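PDB 2OZG: GCN5-related N-acetyltransferase from Anabaena variabilis, which binds coenzyme A and probably transfers acetyl groups to amines, perhaps of aminoglycosides, as a member of the GCN5-related N-acetyltransferase family. Local coordinates for residues A64-G69 with D183-I188; I142-I147 with D257-K262. One frame throughout, in Å; residues are numbered along the deposited sequence.

Interaction 1 of 2, residues A64-G69 with D183-I188; sequences AILPMG and DRHPAI
L66 sets its CD2 methyl over the centre of the H185 imidazole, a CH-pi contact 4.1 Å from the ring centroid that joins a strand of the N-terminal GNAT fold to the N-cap of helix 186-192. The two side chains cross at about a right angle. CG of H185 is anti to its backbone N (chi1 -173°), and the ring edge meets P67 O, 3.3 Å from H185 CD2. P67 CD lies alongside, 3.9 Å from H185 NE2. P186 CD lies over the rim of the opposite face, and H185 ND1 accepts from A187 N at 3.1 Å in the ring plane, a capping bond that fixes the ring's rotation. Histidine suits this place because one flat group offers both an acceptor for the helix end and a face for leucine. An alanine here would probably leave A187 N without its cap and open a gap beside the L66 methyl. The selenomethionine M68 sets SE 3.7 Å from H185 N, its chi1 of 57° placing CG between the backbone N and the carbonyl carbon. G69 and D183 form an antiparallel hydrogen-bonded pair: G69 N reaches a lone pair of D183 O at 3.2 Å, while D183 N approaches G69 O from above its carbonyl plane at 2.6 Å. Glycine avoids crowding, since a CB there would stand very close to D183 CB. Farther out, I45 of helix 37-45 touches both L66 and A187, and D183 OD2 forms a salt bridge with R76 NE.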
loop_
_atom_site.group_PDB
_atom_site.type_symbol
_atom_site.label_atom_id
_atom_site.label_comp_id
_atom_site.label_asym_id
_atom_site.label_seq_id
_atom_site.Cartn_x
_atom_site.Cartn_y
_atom_site.Cartn_z
ATOM N N ALA A 64 -18.742 31.770 9.304
ATOM C CA ALA A 64 -18.774 32.843 8.337
ATOM C C ALA A 64 -19.970 32.689 7.405
ATOM O O ALA A 64 -20.338 31.573 6.962
ATOM C CB ALA A 64 -17.488 32.864 7.490
ATOM N N ILE A 65 -20.605 33.817 7.150
ATOM C CA ILE A 65 -21.685 33.928 6.178
ATOM C C ILE A 65 -21.096 34.662 4.947
ATOM O O ILE A 65 -20.559 35.776 5.097
ATOM C CB ILE A 65 -22.869 34.789 6.682
ATOM C CG1 ILE A 65 -23.469 34.231 7.967
ATOM C CG2 ILE A 65 -23.973 34.797 5.601
ATOM C CD1 ILE A 65 -24.591 35.117 8.476
ATOM N N LEU A 66 -21.236 34.070 3.760
ATOM C CA LEU A 66 -20.748 34.665 2.484
ATOM C C LEU A 66 -21.913 35.064 1.598
ATOM O O LEU A 66 -22.537 34.210 0.930
ATOM C CB LEU A 66 -19.806 33.681 1.717
ATOM C CG LEU A 66 -18.630 33.176 2.550
ATOM C CD1 LEU A 66 -17.719 32.234 1.749
ATOM C CD2 LEU A 66 -17.791 34.323 3.091
ATOM N N PRO A 67 -22.291 36.348 1.670
ATOM C CA PRO A 67 -23.369 36.776 0.835
ATOM C C PRO A 67 -22.946 36.907 -0.593
ATOM O O PRO A 67 -22.081 37.723 -0.919
ATOM C CB PRO A 67 -23.804 38.140 1.440
ATOM C CG PRO A 67 -23.008 38.316 2.680
ATOM C CD PRO A 67 -21.841 37.385 2.585
HETATM N N MSE A 68 -23.571 36.121 -1.456
HETATM C CA MSE A 68 -23.195 36.144 -2.855
HETATM C C MSE A 68 -24.372 35.737 -3.728
HETATM O O MSE A 68 -25.477 36.185 -3.511
HETATM C CB MSE A 68 -21.973 35.238 -3.042
HETATM C CG MSE A 68 -22.180 33.837 -2.599
HETATM SE SE MSE A 68 -20.712 32.641 -2.984
HETATM C CE MSE A 68 -20.839 31.557 -1.393
ATOM N N GLY A 69 -24.131 34.955 -4.762
ATOM C CA GLY A 69 -25.195 34.520 -5.629
ATOM C C GLY A 69 -24.894 33.145 -6.145
ATOM O O GLY A 69 -23.741 32.660 -6.063
ATOM N N ASP A 183 -22.054 32.746 -8.047
ATOM C CA ASP A 183 -21.650 34.117 -8.417
ATOM C C ASP A 183 -20.765 34.373 -7.196
ATOM O O ASP A 183 -21.236 34.598 -6.099
ATOM C CB ASP A 183 -22.796 35.114 -8.579
ATOM C CG ASP A 183 -22.289 36.542 -8.868
ATOM O OD1 ASP A 183 -21.066 36.752 -8.887
ATOM O OD2 ASP A 183 -23.109 37.448 -9.044
ATOM N N ARG A 184 -19.463 34.216 -7.386
ATOM C CA ARG A 184 -18.523 34.215 -6.283
ATOM C C ARG A 184 -18.365 35.453 -5.377
ATOM O O ARG A 184 -18.209 36.575 -5.827
ATOM C CB ARG A 184 -17.125 33.943 -6.830
ATOM C CG ARG A 184 -16.849 32.539 -7.286
ATOM C CD ARG A 184 -15.535 32.475 -8.081
ATOM N NE ARG A 184 -15.242 31.075 -8.444
ATOM C CZ ARG A 184 -14.300 30.666 -9.286
ATOM N NH1 ARG A 184 -13.528 31.540 -9.898
ATOM N NH2 ARG A 184 -14.152 29.360 -9.519
ATOM N N HIS A 185 -18.308 35.176 -4.091
ATOM C CA HIS A 185 -17.964 36.164 -3.100
ATOM C C HIS A 185 -16.470 36.373 -3.331
ATOM O O HIS A 185 -15.753 35.439 -3.779
ATOM C CB HIS A 185 -18.197 35.592 -1.685
ATOM C CG HIS A 185 -18.037 36.573 -0.587
ATOM N ND1 HIS A 185 -16.811 36.880 -0.022
ATOM C CD2 HIS A 185 -18.956 37.300 0.085
ATOM C CE1 HIS A 185 -16.981 37.774 0.930
ATOM N NE2 HIS A 185 -18.274 38.039 1.028
ATOM N N PRO A 186 -15.999 37.600 -3.105
ATOM C CA PRO A 186 -14.590 37.931 -3.178
ATOM C C PRO A 186 -13.651 36.922 -2.473
ATOM O O PRO A 186 -12.536 36.700 -2.938
ATOM C CB PRO A 186 -14.539 39.319 -2.557
ATOM C CG PRO A 186 -15.854 39.922 -2.888
ATOM C CD PRO A 186 -16.845 38.788 -2.899
ATOM N N ALA A 187 -14.114 36.285 -1.403
ATOM C CA ALA A 187 -13.305 35.339 -0.643
ATOM C C ALA A 187 -12.961 34.104 -1.433
ATOM O O ALA A 187 -11.925 33.454 -1.176
ATOM C CB ALA A 187 -14.081 34.915 0.634
ATOM N N ILE A 188 -13.844 33.744 -2.360
ATOM C CA ILE A 188 -13.641 32.549 -3.183
ATOM C C ILE A 188 -12.459 32.812 -4.120
ATOM O O ILE A 188 -11.556 31.997 -4.284
ATOM C CB ILE A 188 -14.868 32.196 -4.049
ATOM C CG1 ILE A 188 -16.193 32.142 -3.258
ATOM C CG2 ILE A 188 -14.648 30.931 -4.798
ATOM C CD1 ILE A 188 -16.351 31.103 -2.268
#

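Interaction 2 of 2, residues I142-I147 with D257-K262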
loop_
_atom_site.group_PDB
_atom_site.type_symbol
_atom_site.label_atom_id
_atom_site.label_comp_id
_atom_site.label_asym_id
_atom_site.label_seq_id
_atom_site.Cartn_x
_atom_site.Cartn_y
_atom_site.Cartn_z
ATOM N N ILE A 142 -6.300 12.113 -13.848
ATOM C CA ILE A 142 -5.924 11.390 -15.043
ATOM C C ILE A 142 -4.431 11.364 -15.253
ATOM O O ILE A 142 -3.746 12.366 -14.964
ATOM C CB ILE A 142 -6.595 12.065 -16.257
ATOM C CG1 ILE A 142 -6.381 11.272 -17.532
ATOM C CG2 ILE A 142 -6.062 13.503 -16.488
ATOM C CD1 ILE A 142 -7.184 11.810 -18.707
ATOM N N PRO A 143 -3.899 10.219 -15.756
ATOM C CA PRO A 143 -2.487 10.226 -16.124
ATOM C C PRO A 143 -2.252 11.100 -17.366
ATOM O O PRO A 143 -2.948 10.966 -18.399
ATOM C CB PRO A 143 -2.143 8.754 -16.332
ATOM C CG PRO A 143 -3.463 8.010 -16.475
ATOM C CD PRO A 143 -4.538 8.892 -15.920
ATOM N N THR A 144 -1.264 11.989 -17.257
ATOM C CA THR A 144 -0.994 12.963 -18.294
ATOM C C THR A 144 -0.688 12.295 -19.618
ATOM O O THR A 144 -1.108 12.768 -20.652
ATOM C CB THR A 144 0.190 13.884 -17.905
ATOM O OG1 THR A 144 0.119 14.266 -16.533
ATOM C CG2 THR A 144 0.179 15.147 -18.709
ATOM N N ASP A 145 0.017 11.164 -19.587
ATOM C CA ASP A 145 0.367 10.504 -20.825
ATOM C C ASP A 145 -0.763 9.705 -21.522
ATOM O O ASP A 145 -0.531 9.104 -22.576
ATOM C CB ASP A 145 1.638 9.665 -20.633
ATOM C CG ASP A 145 1.435 8.498 -19.723
ATOM O OD1 ASP A 145 0.280 8.264 -19.287
ATOM O OD2 ASP A 145 2.458 7.805 -19.447
ATOM N N SER A 146 -1.958 9.677 -20.930
ATOM C CA SER A 146 -3.097 9.021 -21.524
ATOM C C SER A 146 -3.961 10.028 -22.298
ATOM O O SER A 146 -4.840 9.634 -23.052
ATOM C CB SER A 146 -3.943 8.316 -20.458
ATOM O OG SER A 146 -4.709 9.259 -19.717
ATOM N N ILE A 147 -3.656 11.326 -22.199
ATOM C CA ILE A 147 -4.511 12.362 -22.859
ATOM C C ILE A 147 -4.390 12.348 -24.351
ATOM O O ILE A 147 -5.401 12.328 -25.070
ATOM C CB ILE A 147 -4.229 13.746 -22.317
ATOM C CG1 ILE A 147 -4.630 13.758 -20.834
ATOM C CG2 ILE A 147 -5.058 14.780 -23.088
ATOM C CD1 ILE A 147 -4.120 14.972 -20.040
ATOM N N ASP A 257 3.147 13.514 -13.809
ATOM C CA ASP A 257 2.544 12.172 -13.876
ATOM C C ASP A 257 0.999 12.161 -13.914
ATOM O O ASP A 257 0.398 11.414 -14.666
ATOM C CB ASP A 257 2.950 11.376 -12.632
ATOM C CG ASP A 257 4.465 11.210 -12.513
ATOM O OD1 ASP A 257 5.091 10.952 -13.551
ATOM O OD2 ASP A 257 5.000 11.375 -11.391
ATOM N N LYS A 258 0.376 13.005 -13.108
ATOM C CA LYS A 258 -1.083 13.017 -12.957
ATOM C C LYS A 258 -1.635 14.423 -12.927
ATOM O O LYS A 258 -0.992 15.323 -12.362
ATOM C CB LYS A 258 -1.354 12.325 -11.611
ATOM C CG LYS A 258 -2.725 12.142 -11.206
ATOM C CD LYS A 258 -2.826 11.270 -9.924
ATOM C CE LYS A 258 -2.605 9.782 -10.217
ATOM N NZ LYS A 258 -3.012 8.930 -9.050
ATOM N N VAL A 259 -2.823 14.608 -13.508
ATOM C CA VAL A 259 -3.508 15.880 -13.479
ATOM C C VAL A 259 -4.870 15.678 -12.820
ATOM O O VAL A 259 -5.566 14.651 -13.067
ATOM C CB VAL A 259 -3.780 16.459 -14.885
ATOM C CG1 VAL A 259 -4.609 17.745 -14.774
ATOM C CG2 VAL A 259 -2.492 16.728 -15.639
ATOM N N THR A 260 -5.244 16.635 -11.964
ATOM C CA THR A 260 -6.588 16.661 -11.393
ATOM C C THR A 260 -7.308 17.958 -11.734
ATOM O O THR A 260 -6.689 19.014 -11.940
ATOM C CB THR A 260 -6.577 16.572 -9.836
ATOM O OG1 THR A 260 -5.986 17.769 -9.295
ATOM C CG2 THR A 260 -5.806 15.392 -9.355
ATOM N N TRP A 261 -8.618 17.849 -11.862
ATOM C CA TRP A 261 -9.474 19.014 -12.058
ATOM C C TRP A 261 -10.833 18.756 -11.432
ATOM O O TRP A 261 -11.265 17.580 -11.279
ATOM C CB TRP A 261 -9.620 19.361 -13.545
ATOM C CG TRP A 261 -10.498 18.475 -14.348
ATOM C CD1 TRP A 261 -11.722 18.807 -14.824
ATOM C CD2 TRP A 261 -10.245 17.120 -14.835
ATOM N NE1 TRP A 261 -12.249 17.762 -15.544
ATOM C CE2 TRP A 261 -11.391 16.714 -15.533
ATOM C CE3 TRP A 261 -9.186 16.210 -14.703
ATOM C CZ2 TRP A 261 -11.479 15.458 -16.175
ATOM C CZ3 TRP A 261 -9.291 14.979 -15.288
ATOM C CH2 TRP A 261 -10.413 14.613 -16.007
ATOM N N LYS A 262 -11.573 19.827 -11.207
ATOM C CA LYS A 262 -12.940 19.715 -10.661
ATOM C C LYS A 262 -13.946 19.935 -11.788
ATOM O O LYS A 262 -13.784 20.803 -12.608
ATOM C CB LYS A 262 -13.166 20.703 -9.524
ATOM C CG LYS A 262 -12.243 20.367 -8.352
ATOM C CD LYS A 262 -12.456 21.297 -7.146
ATOM C CE LYS A 262 -13.787 21.063 -6.479
ATOM N NZ LYS A 262 -13.843 22.002 -5.323
HETATM O O HOH W 1 1.433 10.248 -16.891
#
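I142 lays its CG2 methyl 3.7 Å from W261 CZ3 where strand 132-143 pairs antiparallel with strand 258-263 of the second GNAT-like region. The methyl stands between the backbone N and the carbonyl carbon of I142, since CG1 takes the position anti to N (chi1 -173°). I142 CG2 also meets V259 CB at 4.1 Å. Beta-branched residues suit such a strand, because their bulk begins at CB and packs close to the backbone. W261 has its CG in the crowded position (chi1 75°), and its ring meets the rings of W140, W234 and W246, so the isoleucine borders an aromatic cluster. I142 and V259 form a hydrogen-bonded pair, with N-to-O distances of 2.8 Å both ways. At the neighbouring non-hydrogen-bonded pair, P143 faces K258; proline fits there, because this position needs no N-H toward the partner strand. K258 NZ forms a salt bridge with E141. Beyond the proline the chain turns away: P143 O accepts from both N and OG of S146. T144 OG1 hydrogen-bonds to I256 O and lies 3.7 Å from V259 CG2. D257 O takes T144 N, which stands above its carbonyl plane at 3.1 Å, and a water that donates to it at 2.7 Å while accepting from D145 N.

After its first strands and helices the chain lays down strand 58-72, which carries 64-69, then continues through the coenzyme A-binding residues up to 128 and runs out along strand 132-143 to 142-147, the first side of interaction 2. It next returns, through strand 156-158 and helix 165-177, to 183-188, where interaction 1 closes a loop of 113 intervening residues. Interaction 2 closes only later, when strand 258-263 comes back beside 142-147. The two loops therefore cross rather than nest. Interaction 1 ties the start of the second GNAT-like region to the first; interaction 2 binds the end of strand 132-143 into the second. Their centres lie 30 Å apart.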